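Local coordinates for putative uncharacterized protein (Emericella nidulans, PDB 3PGB) that probably oxidises primary amines as a copper-dependent amine oxidase, using a topaquinone cofactor formed from one of its own tyrosines, at residues S198-T203 / N208-G213; W191-S196 / L219-I224; E288-A293 / P297-L302; K303-G308 / S510-N515. All coordinates share one frame; numbering follows the deposited sequence.

Interaction 1 (S198-T203 / N208-G213); sequences SIADIT and NGTALG. With NAG (2-acetamido-2-deoxy-beta-D-glucopyranose), chain G.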
# COMPACT_ATOMS: atom_id res chain seq x y z
N SER A 198 -40.88 30.25 -11.27
CA SER A 198 -42.17 29.79 -10.76
C SER A 198 -42.17 29.63 -9.22
O SER A 198 -43.23 29.73 -8.59
CB SER A 198 -42.55 28.45 -11.41
OG SER A 198 -43.95 28.26 -11.41
N ILE A 199 -41.00 29.36 -8.66
CA ILE A 199 -40.83 29.19 -7.21
C ILE A 199 -39.75 30.11 -6.65
O ILE A 199 -39.09 29.77 -5.65
CB ILE A 199 -40.52 27.71 -6.86
CG1 ILE A 199 -39.18 27.25 -7.44
CG2 ILE A 199 -41.62 26.80 -7.40
CD1 ILE A 199 -38.67 25.98 -6.80
N ALA A 200 -39.57 31.28 -7.26
CA ALA A 200 -38.56 32.24 -6.81
C ALA A 200 -38.85 32.73 -5.40
O ALA A 200 -37.94 32.89 -4.59
CB ALA A 200 -38.50 33.42 -7.75
N ASP A 201 -40.13 32.96 -5.10
CA ASP A 201 -40.54 33.35 -3.76
C ASP A 201 -40.18 32.26 -2.74
O ASP A 201 -39.83 32.57 -1.60
CB ASP A 201 -42.04 33.65 -3.72
CG ASP A 201 -42.89 32.43 -4.01
OD1 ASP A 201 -42.58 31.70 -4.98
OD2 ASP A 201 -43.87 32.19 -3.27
N ILE A 202 -40.28 31.00 -3.16
CA ILE A 202 -39.97 29.87 -2.30
C ILE A 202 -38.47 29.71 -2.07
O ILE A 202 -38.05 29.47 -0.95
CB ILE A 202 -40.55 28.55 -2.85
CG1 ILE A 202 -42.08 28.58 -2.77
CG2 ILE A 202 -40.01 27.36 -2.06
CD1 ILE A 202 -42.75 27.36 -3.38
N THR A 203 -37.67 29.88 -3.13
CA THR A 203 -36.21 29.78 -3.00
C THR A 203 -35.63 30.95 -2.21
O THR A 203 -34.55 30.84 -1.64
CB THR A 203 -35.48 29.65 -4.36
OG1 THR A 203 -35.58 30.87 -5.11
CG2 THR A 203 -36.06 28.49 -5.17
N ASN A 208 -32.73 32.46 1.06
CA ASN A 208 -32.43 33.85 0.64
C ASN A 208 -31.74 33.91 -0.72
O ASN A 208 -30.81 34.68 -0.91
CB ASN A 208 -31.58 34.59 1.70
CG ASN A 208 -32.33 34.82 3.01
OD1 ASN A 208 -33.57 34.81 3.05
ND2 ASN A 208 -31.59 35.05 4.09
N GLY A 209 -32.20 33.10 -1.67
CA GLY A 209 -31.57 33.02 -2.99
C GLY A 209 -32.50 32.83 -4.17
O GLY A 209 -33.68 32.52 -4.01
N THR A 210 -31.97 33.06 -5.37
CA THR A 210 -32.70 32.83 -6.61
C THR A 210 -31.76 32.31 -7.69
O THR A 210 -30.57 32.66 -7.71
CB THR A 210 -33.37 34.12 -7.14
OG1 THR A 210 -32.40 35.17 -7.22
CG2 THR A 210 -34.52 34.56 -6.26
N ALA A 211 -32.30 31.48 -8.58
CA ALA A 211 -31.65 31.12 -9.84
C ALA A 211 -32.58 31.50 -10.98
O ALA A 211 -33.59 30.82 -11.23
CB ALA A 211 -31.33 29.63 -9.88
N LEU A 212 -32.27 32.60 -11.66
CA LEU A 212 -33.08 33.09 -12.78
C LEU A 212 -32.30 33.30 -14.10
O LEU A 212 -32.91 33.47 -15.15
CB LEU A 212 -33.77 34.39 -12.38
CG LEU A 212 -34.51 34.34 -11.04
CD1 LEU A 212 -35.02 35.73 -10.67
CD2 LEU A 212 -35.65 33.33 -11.09
N GLY A 213 -30.97 33.27 -14.03
CA GLY A 213 -30.12 33.54 -15.19
C GLY A 213 -29.63 34.98 -15.26
O GLY A 213 -29.31 35.48 -16.33
C1 NAG G . -32.75 39.31 -8.72
C2 NAG G . -33.31 39.06 -7.32
C3 NAG G . -34.78 38.65 -7.41
C4 NAG G . -35.59 39.62 -8.28
C5 NAG G . -34.86 39.94 -9.59
C6 NAG G . -35.58 41.02 -10.41
C7 NAG G . -32.13 38.12 -5.36
C8 NAG G . -31.33 36.96 -4.83
N2 NAG G . -32.52 38.04 -6.64
O3 NAG G . -35.33 38.56 -6.11
O4 NAG G . -36.87 39.07 -8.55
O5 NAG G . -33.51 40.33 -9.34
O6 NAG G . -35.70 42.23 -9.70
O7 NAG G . -32.40 39.05 -4.60
O HOH W 1 -35.14 30.83 -7.89
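The first turn of helix 200-207 meets the extended chain that folds back along it after the helix ends, with T203 and G209 closing the reversal. N208, the first residue to leave helical geometry, takes positive phi and swings the chain round. G209 then turns both its backbone N-H and its carbonyl to T203. Its N donates to T203 O at 3.3 Å, 35° off the carbonyl plane, and its O accepts from T203 OG1 at 2.7 Å. The hydroxyl can reach that oxygen because chi1 of T203 (69°) tucks OG1 between the backbone N and the carbonyl carbon, leaving CG2 beside the N. T203 OG1 is gripped a second time, by a water 2.8 Å away that donates to it. The same water accepts from A211 N at 3.0 Å, so one hydroxyl serves both G209 directly and A211 through water. Beside these bonds A200 CB lies 4.4 Å from both T210 CG2 and L212 CD2, a loose apolar contact. On its other branch T210 turns OG1 to the sugar: N2 of the N-acetylglucosamine donates to T210 OG1 at 2.9 Å with a bent N-H angle of 143°. This sugar belongs to the N-glycan on N216, further along the same loop. D217 takes the backbone N-H groups of L212 and G213, while T210 pairs by backbone with T218 and L219, where strand 219-223 begins. I202 and D201 face helix 287-294, and T203 and A211 rest on F240 of strand 235-242.

Interaction 2 (W191-S196 / L219-I224); sequences WLFKIS and LDIWGI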
# COMPACT_ATOMS: atom_id res chain seq x y z
N TRP A 191 -36.41 26.55 -19.90
CA TRP A 191 -36.96 25.52 -19.01
C TRP A 191 -36.61 25.75 -17.54
O TRP A 191 -37.42 26.29 -16.79
CB TRP A 191 -36.53 24.14 -19.50
CG TRP A 191 -37.26 23.01 -18.86
CD1 TRP A 191 -36.73 22.08 -18.01
CD2 TRP A 191 -38.64 22.69 -19.00
NE1 TRP A 191 -37.70 21.20 -17.62
CE2 TRP A 191 -38.89 21.54 -18.21
CE3 TRP A 191 -39.71 23.26 -19.71
CZ2 TRP A 191 -40.15 20.95 -18.12
CZ3 TRP A 191 -40.95 22.67 -19.62
CH2 TRP A 191 -41.16 21.53 -18.83
N LEU A 192 -35.39 25.38 -17.13
CA LEU A 192 -35.02 25.38 -15.71
C LEU A 192 -35.22 26.72 -15.02
O LEU A 192 -35.84 26.79 -13.96
CB LEU A 192 -33.57 24.91 -15.52
CG LEU A 192 -33.31 23.43 -15.77
CD1 LEU A 192 -31.81 23.14 -15.81
CD2 LEU A 192 -34.00 22.56 -14.72
N PHE A 193 -34.71 27.78 -15.61
CA PHE A 193 -34.85 29.12 -15.04
C PHE A 193 -36.30 29.60 -15.03
O PHE A 193 -36.70 30.34 -14.13
CB PHE A 193 -33.98 30.15 -15.79
CG PHE A 193 -32.49 29.97 -15.58
CD1 PHE A 193 -31.97 29.41 -14.42
CD2 PHE A 193 -31.61 30.42 -16.55
CE1 PHE A 193 -30.60 29.28 -14.25
CE2 PHE A 193 -30.23 30.30 -16.38
CZ PHE A 193 -29.73 29.72 -15.23
N LYS A 194 -37.08 29.20 -16.03
CA LYS A 194 -38.49 29.56 -16.05
C LYS A 194 -39.24 28.85 -14.93
O LYS A 194 -40.03 29.47 -14.21
CB LYS A 194 -39.10 29.29 -17.43
CG LYS A 194 -38.53 30.22 -18.51
CD LYS A 194 -39.35 30.26 -19.80
CE LYS A 194 -38.91 31.46 -20.66
NZ LYS A 194 -39.43 31.39 -22.06
N ILE A 195 -38.96 27.56 -14.75
CA ILE A 195 -39.53 26.78 -13.65
C ILE A 195 -39.07 27.33 -12.30
O ILE A 195 -39.85 27.41 -11.35
CB ILE A 195 -39.16 25.28 -13.75
CG1 ILE A 195 -39.84 24.63 -14.96
CG2 ILE A 195 -39.58 24.54 -12.48
CD1 ILE A 195 -39.23 23.30 -15.35
N SER A 196 -37.80 27.71 -12.22
CA SER A 196 -37.25 28.27 -10.99
C SER A 196 -37.91 29.60 -10.64
O SER A 196 -38.14 29.88 -9.47
CB SER A 196 -35.74 28.43 -11.09
OG SER A 196 -35.24 29.05 -9.91
N LEU A 219 -28.02 31.21 -6.53
CA LEU A 219 -28.24 29.76 -6.58
C LEU A 219 -27.87 29.22 -7.95
O LEU A 219 -27.87 29.95 -8.93
CB LEU A 219 -29.70 29.42 -6.31
CG LEU A 219 -30.31 29.85 -4.97
CD1 LEU A 219 -31.76 29.41 -4.91
CD2 LEU A 219 -29.52 29.28 -3.81
N ASP A 220 -27.60 27.92 -7.99
CA ASP A 220 -27.27 27.23 -9.23
C ASP A 220 -28.13 25.97 -9.35
O ASP A 220 -28.53 25.40 -8.34
CB ASP A 220 -25.79 26.85 -9.22
CG ASP A 220 -25.25 26.58 -10.61
OD1 ASP A 220 -24.40 25.67 -10.74
OD2 ASP A 220 -25.66 27.29 -11.56
N ILE A 221 -28.41 25.55 -10.58
CA ILE A 221 -29.22 24.35 -10.84
C ILE A 221 -28.48 23.38 -11.77
O ILE A 221 -28.08 23.74 -12.88
CB ILE A 221 -30.55 24.70 -11.52
CG1 ILE A 221 -31.36 25.68 -10.66
CG2 ILE A 221 -31.36 23.43 -11.79
CD1 ILE A 221 -32.60 26.20 -11.35
N TRP A 222 -28.30 22.15 -11.30
CA TRP A 222 -27.77 21.06 -12.12
C TRP A 222 -28.03 19.72 -11.45
O TRP A 222 -28.43 19.68 -10.28
CB TRP A 222 -26.28 21.25 -12.42
CG TRP A 222 -25.40 21.39 -11.22
CD1 TRP A 222 -25.24 22.49 -10.45
CD2 TRP A 222 -24.50 20.40 -10.70
NE1 TRP A 222 -24.31 22.26 -9.47
CE2 TRP A 222 -23.84 20.98 -9.59
CE3 TRP A 222 -24.19 19.09 -11.06
CZ2 TRP A 222 -22.90 20.28 -8.83
CZ3 TRP A 222 -23.25 18.39 -10.30
CH2 TRP A 222 -22.62 18.99 -9.20
N GLY A 223 -27.80 18.63 -12.18
CA GLY A 223 -28.20 17.32 -11.70
C GLY A 223 -27.36 16.13 -12.15
O GLY A 223 -26.20 16.01 -11.78
N ILE A 224 -27.96 15.27 -12.97
CA ILE A 224 -27.48 13.91 -13.14
C ILE A 224 -26.63 13.67 -14.38
O ILE A 224 -26.77 14.36 -15.39
CB ILE A 224 -28.65 12.89 -13.11
CG1 ILE A 224 -29.55 13.04 -14.34
CG2 ILE A 224 -29.43 13.05 -11.83
CD1 ILE A 224 -30.69 12.03 -14.40
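S196 OG is hydrogen-bonded to A211 O in the loop before strand 219-223, and with its hydroxyl so engaged S196 lays CB against I221 CD1 at 3.9 Å. The torsion behind this puts OG anti to the backbone N (chi1 177°). I221 is the one strand residue that reaches helix 186-198, and it does so with two separate branches. CD1, at the end of the longer arm, goes to S196 and also comes within 4.5 Å of F193 CD1, meeting that ring obliquely. CG2, the short branch, touches L192 CD2 at 4.0 Å and L192 CD1 at 4.1 Å, so it sits against the fork of the leucine. The L192 and I221 side chains run past each other in opposite directions, overlapping along their flanks. Helix and strand axes approach to 10.0 Å at 127° between their N-to-C directions, a helix lying slantwise on the strand that is outermost, within the chain, in a five-stranded antiparallel sheet. Further in, F240 of strand 235-242 and L260 of strand 255-263 continue the same apolar layer beneath I221 and L192. A helix packed on an antiparallel sheet is consistent with the small N-terminal domains of copper amine oxidases. Between the two segments themselves the attraction is dispersion between methyl groups and a ring. The directional bonds are made by hydroxyls to backbone carbonyls: S196 ties the helix to the loop before the strand, and Y188, a turn earlier on the helix, ties it to the strand itself through I221 O.

Interaction 3 (E288-A293 / P297-L302); sequences EEFRKA and PGFVKL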
# COMPACT_ATOMS: atom_id res chain seq x y z
N GLU A 288 -48.02 23.44 -8.56
CA GLU A 288 -49.16 23.91 -7.77
C GLU A 288 -49.23 23.15 -6.45
O GLU A 288 -49.39 23.75 -5.39
CB GLU A 288 -50.48 23.74 -8.55
CG GLU A 288 -51.72 24.37 -7.89
CD GLU A 288 -52.97 23.47 -7.96
OE1 GLU A 288 -53.92 23.80 -8.71
OE2 GLU A 288 -53.00 22.43 -7.26
N GLU A 289 -49.11 21.83 -6.52
CA GLU A 289 -49.14 20.97 -5.33
C GLU A 289 -48.01 21.25 -4.34
O GLU A 289 -48.22 21.22 -3.13
CB GLU A 289 -49.11 19.49 -5.73
CG GLU A 289 -50.38 19.00 -6.40
CD GLU A 289 -50.28 17.56 -6.87
OE1 GLU A 289 -51.20 16.77 -6.57
OE2 GLU A 289 -49.27 17.21 -7.52
N PHE A 290 -46.81 21.52 -4.86
CA PHE A 290 -45.67 21.89 -4.02
C PHE A 290 -45.86 23.26 -3.39
O PHE A 290 -45.63 23.43 -2.19
CB PHE A 290 -44.37 21.88 -4.84
CG PHE A 290 -43.17 22.33 -4.05
CD1 PHE A 290 -42.48 23.48 -4.41
CD2 PHE A 290 -42.72 21.60 -2.96
CE1 PHE A 290 -41.38 23.90 -3.69
CE2 PHE A 290 -41.62 22.01 -2.23
CZ PHE A 290 -40.94 23.16 -2.59
N ARG A 291 -46.29 24.23 -4.19
CA ARG A 291 -46.50 25.60 -3.69
C ARG A 291 -47.54 25.65 -2.58
O ARG A 291 -47.34 26.33 -1.57
CB ARG A 291 -46.92 26.54 -4.83
CG ARG A 291 -45.84 26.79 -5.87
CD ARG A 291 -46.15 28.01 -6.75
NE ARG A 291 -45.58 29.23 -6.17
CZ ARG A 291 -46.21 30.08 -5.36
NH1 ARG A 291 -47.49 29.90 -5.02
NH2 ARG A 291 -45.56 31.14 -4.90
N LYS A 292 -48.65 24.92 -2.75
CA LYS A 292 -49.69 24.85 -1.72
C LYS A 292 -49.17 24.20 -0.45
O LYS A 292 -49.47 24.65 0.65
CB LYS A 292 -50.93 24.09 -2.23
N ALA A 293 -48.37 23.14 -0.61
CA ALA A 293 -47.79 22.44 0.53
C ALA A 293 -46.78 23.31 1.27
O ALA A 293 -46.82 23.39 2.50
CB ALA A 293 -47.14 21.14 0.08
N PRO A 297 -49.47 25.90 6.85
CA PRO A 297 -48.93 25.86 8.21
C PRO A 297 -48.41 24.47 8.55
O PRO A 297 -49.00 23.48 8.13
CB PRO A 297 -50.13 26.23 9.09
CG PRO A 297 -51.33 26.09 8.22
CD PRO A 297 -50.88 26.32 6.83
N GLY A 298 -47.30 24.41 9.29
CA GLY A 298 -46.70 23.14 9.71
C GLY A 298 -45.66 22.56 8.76
O GLY A 298 -45.03 21.54 9.07
N PHE A 299 -45.46 23.21 7.61
CA PHE A 299 -44.51 22.72 6.61
C PHE A 299 -43.08 22.84 7.10
O PHE A 299 -42.66 23.90 7.57
CB PHE A 299 -44.67 23.49 5.30
CG PHE A 299 -43.84 22.95 4.18
CD1 PHE A 299 -44.32 21.95 3.35
CD2 PHE A 299 -42.57 23.45 3.95
CE1 PHE A 299 -43.56 21.46 2.31
CE2 PHE A 299 -41.80 22.96 2.92
CZ PHE A 299 -42.29 21.97 2.09
N VAL A 300 -42.32 21.75 6.98
CA VAL A 300 -40.95 21.70 7.48
C VAL A 300 -39.99 22.31 6.46
O VAL A 300 -39.86 21.82 5.34
CB VAL A 300 -40.53 20.25 7.80
CG1 VAL A 300 -39.06 20.18 8.14
CG2 VAL A 300 -41.38 19.70 8.94
N LYS A 301 -39.34 23.40 6.87
CA LYS A 301 -38.36 24.09 6.05
C LYS A 301 -37.00 23.75 6.60
O LYS A 301 -36.76 23.94 7.79
CB LYS A 301 -38.59 25.59 6.10
CG LYS A 301 -39.95 26.02 5.57
CD LYS A 301 -40.20 27.51 5.76
CE LYS A 301 -41.57 27.92 5.23
NZ LYS A 301 -41.93 29.34 5.51
N LEU A 302 -36.11 23.24 5.75
CA LEU A 302 -34.78 22.80 6.18
C LEU A 302 -33.68 23.77 5.72
O LEU A 302 -33.79 24.39 4.66
CB LEU A 302 -34.50 21.38 5.67
CG LEU A 302 -35.50 20.32 6.14
CD1 LEU A 302 -35.21 18.97 5.49
CD2 LEU A 302 -35.49 20.19 7.66
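Apolar contacts come first: F299, on the chain that leaves helix 287-294, turns its ring back onto the helix and rests on A293 and F290. F299 CE1 lies 4.2 Å from A293 CB, and F299 CZ reaches F290 CE2 at 4.4 Å, the two rings meeting obliquely with no stack between them. The approach depends on chi1 of F299 (-174°), which carries CG anti to the backbone N. The backbone carbonyl of A293 also packs on the ring: A293 O sits 3.0 Å from F299 CD1 and 3.4 Å from F299 CG, oblique to it. Just before F299, G298 has positive phi, and the chain turns there. Aromatic neighbours extend the cluster, with Y294 meeting the F299 ring and Y284 set edge-to-face against F290. Ionic links lie on the flanks, where R291 pairs with D201 and K301 with D205, both partners on helix 200-207. The packing thus fastens the exit of helix 287-294 to the loop after it. Between the segments the contact is mostly dispersion; the carbonyl oxygen of A293 lies close on the rim of the F299 ring, and no hydrogen bond between the two segments fixes it there.

Interaction 4 (K303-G308 / S510-N515); sequences KPNVDG and SAYYAN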
# COMPACT_ATOMS: atom_id res chain seq x y z
N LYS A 303 -32.63 23.86 6.52
CA LYS A 303 -31.60 24.89 6.35
C LYS A 303 -30.66 24.64 5.16
O LYS A 303 -30.39 23.49 4.81
CB LYS A 303 -30.76 25.01 7.63
CG LYS A 303 -31.52 25.44 8.89
CD LYS A 303 -30.65 25.22 10.14
CE LYS A 303 -31.43 25.31 11.47
NZ LYS A 303 -31.56 26.72 11.96
N PRO A 304 -30.14 25.71 4.55
CA PRO A 304 -29.15 25.58 3.49
C PRO A 304 -27.75 25.26 4.00
O PRO A 304 -27.46 25.44 5.19
CB PRO A 304 -29.12 26.98 2.88
CG PRO A 304 -29.42 27.86 4.01
CD PRO A 304 -30.42 27.13 4.85
N ASN A 305 -26.91 24.79 3.10
CA ASN A 305 -25.48 24.78 3.31
C ASN A 305 -24.94 26.07 2.71
O ASN A 305 -25.12 26.31 1.52
CB ASN A 305 -24.83 23.58 2.62
CG ASN A 305 -25.25 22.26 3.25
OD1 ASN A 305 -24.85 21.93 4.36
ND2 ASN A 305 -26.06 21.49 2.52
N VAL A 306 -24.31 26.91 3.52
CA VAL A 306 -23.71 28.15 3.03
C VAL A 306 -22.19 28.09 3.12
O VAL A 306 -21.63 27.53 4.07
CB VAL A 306 -24.26 29.39 3.77
CG1 VAL A 306 -25.78 29.31 3.87
CG2 VAL A 306 -23.65 29.51 5.15
N ASP A 307 -21.53 28.68 2.12
CA ASP A 307 -20.08 28.65 2.03
C ASP A 307 -19.43 29.38 3.19
O ASP A 307 -19.97 30.34 3.73
CB ASP A 307 -19.61 29.25 0.70
CG ASP A 307 -18.21 28.77 0.30
OD1 ASP A 307 -17.86 27.62 0.62
OD2 ASP A 307 -17.46 29.54 -0.35
N GLY A 308 -18.25 28.90 3.57
CA GLY A 308 -17.47 29.45 4.67
C GLY A 308 -16.13 28.77 4.74
O GLY A 308 -15.86 27.82 3.99
N SER A 510 -21.13 16.44 -2.78
CA SER A 510 -21.86 16.30 -1.53
C SER A 510 -23.29 15.84 -1.77
O SER A 510 -23.72 15.68 -2.91
CB SER A 510 -21.84 17.65 -0.82
OG SER A 510 -22.44 17.59 0.45
N ALA A 511 -24.02 15.62 -0.68
CA ALA A 511 -25.45 15.31 -0.73
C ALA A 511 -26.15 16.04 0.40
O ALA A 511 -25.57 16.23 1.47
CB ALA A 511 -25.67 13.81 -0.61
N TYR A 512 -27.40 16.45 0.17
CA TYR A 512 -28.19 17.12 1.20
C TYR A 512 -28.49 16.13 2.32
O TYR A 512 -28.74 14.95 2.06
CB TYR A 512 -29.49 17.69 0.63
CG TYR A 512 -30.14 18.74 1.51
CD1 TYR A 512 -29.54 19.98 1.71
CD2 TYR A 512 -31.35 18.48 2.13
CE1 TYR A 512 -30.14 20.94 2.52
CE2 TYR A 512 -31.95 19.43 2.95
CZ TYR A 512 -31.34 20.66 3.13
OH TYR A 512 -31.95 21.60 3.93
N TYR A 513 -28.45 16.60 3.56
CA TYR A 513 -28.51 15.71 4.73
C TYR A 513 -29.86 15.03 4.88
O TYR A 513 -29.93 13.89 5.34
CB TYR A 513 -28.18 16.48 6.01
CG TYR A 513 -29.36 17.18 6.65
CD1 TYR A 513 -29.99 16.64 7.77
CD2 TYR A 513 -29.84 18.39 6.14
CE1 TYR A 513 -31.07 17.29 8.36
CE2 TYR A 513 -30.92 19.05 6.73
CZ TYR A 513 -31.53 18.49 7.84
OH TYR A 513 -32.60 19.12 8.43
N ALA A 514 -30.92 15.74 4.50
CA ALA A 514 -32.28 15.37 4.87
C ALA A 514 -32.62 13.95 4.44
O ALA A 514 -32.63 13.65 3.25
CB ALA A 514 -33.28 16.37 4.30
N ASN A 515 -32.87 13.09 5.42
CA ASN A 515 -33.37 11.74 5.18
C ASN A 515 -32.39 10.83 4.42
O ASN A 515 -32.80 9.83 3.83
CB ASN A 515 -34.70 11.79 4.42
CG ASN A 515 -35.60 12.89 4.91
OD1 ASN A 515 -36.06 12.86 6.06
ND2 ASN A 515 -35.86 13.87 4.06
O HOH W 2 -32.21 21.78 8.37
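Y512 points its phenol end at the backbone of K303, and N305 carries its amide across the same ring at a slant. Chi1 of Y512 (-162°) sets CG anti to the backbone N and extends the ring from strand 511-512 to the loop. There Y512 OH donates to K303 O at 2.6 Å. The oxygen lies at the ring edge, near the ring plane, yet the hydroxyl stands 43° above the carbonyl plane, off the lone-pair direction. N305 ND2 is 3.9 Å from Y512 CD1 and 4.1 Å from Y512 CE1, with amide and ring planes turned 77° apart. Its N-H groups are used elsewhere: ND2 bonds to S526 O and to P255 O, which fixes the amide and makes the ring only a neighbour. Y513, next along, sets CD2 3.9 Å above one face of Y512, toward the rim. Its own OH joins a water at 2.7 Å, and that water accepts from K303 N at 2.8 Å. The two tyrosines therefore hold both backbone polar atoms of K303, one directly and one through water. A segment of the DUF1965 region is fastened in this way to one of the copper amine oxidase enzyme domain. Polar bonds do most of the work here: a buried phenol and a buried amide both find carbonyl acceptors, which probably favours one fixed placing of the loop.

All four interactions lie on the same side of the chain's centre. Interaction 1 is nested within the loop closed by interaction 2, their centres about 10 Å apart, and they join through S196 with A211 and T210 with L219. Interaction 3 follows in sequence, about 15 Å from interaction 1 centre to centre, and helices 200-207 and 287-294 adjoin there through I202 and F290. Interaction 4 comes last, about 19 Å from interaction 3 centre to centre, though their atoms touch: L302 bridges them by packing on Y512, Y513 and A514. The first three bind helices and loops around the five-stranded antiparallel sheet starting at 219-223, and the fourth connects that unit to the enzyme domain.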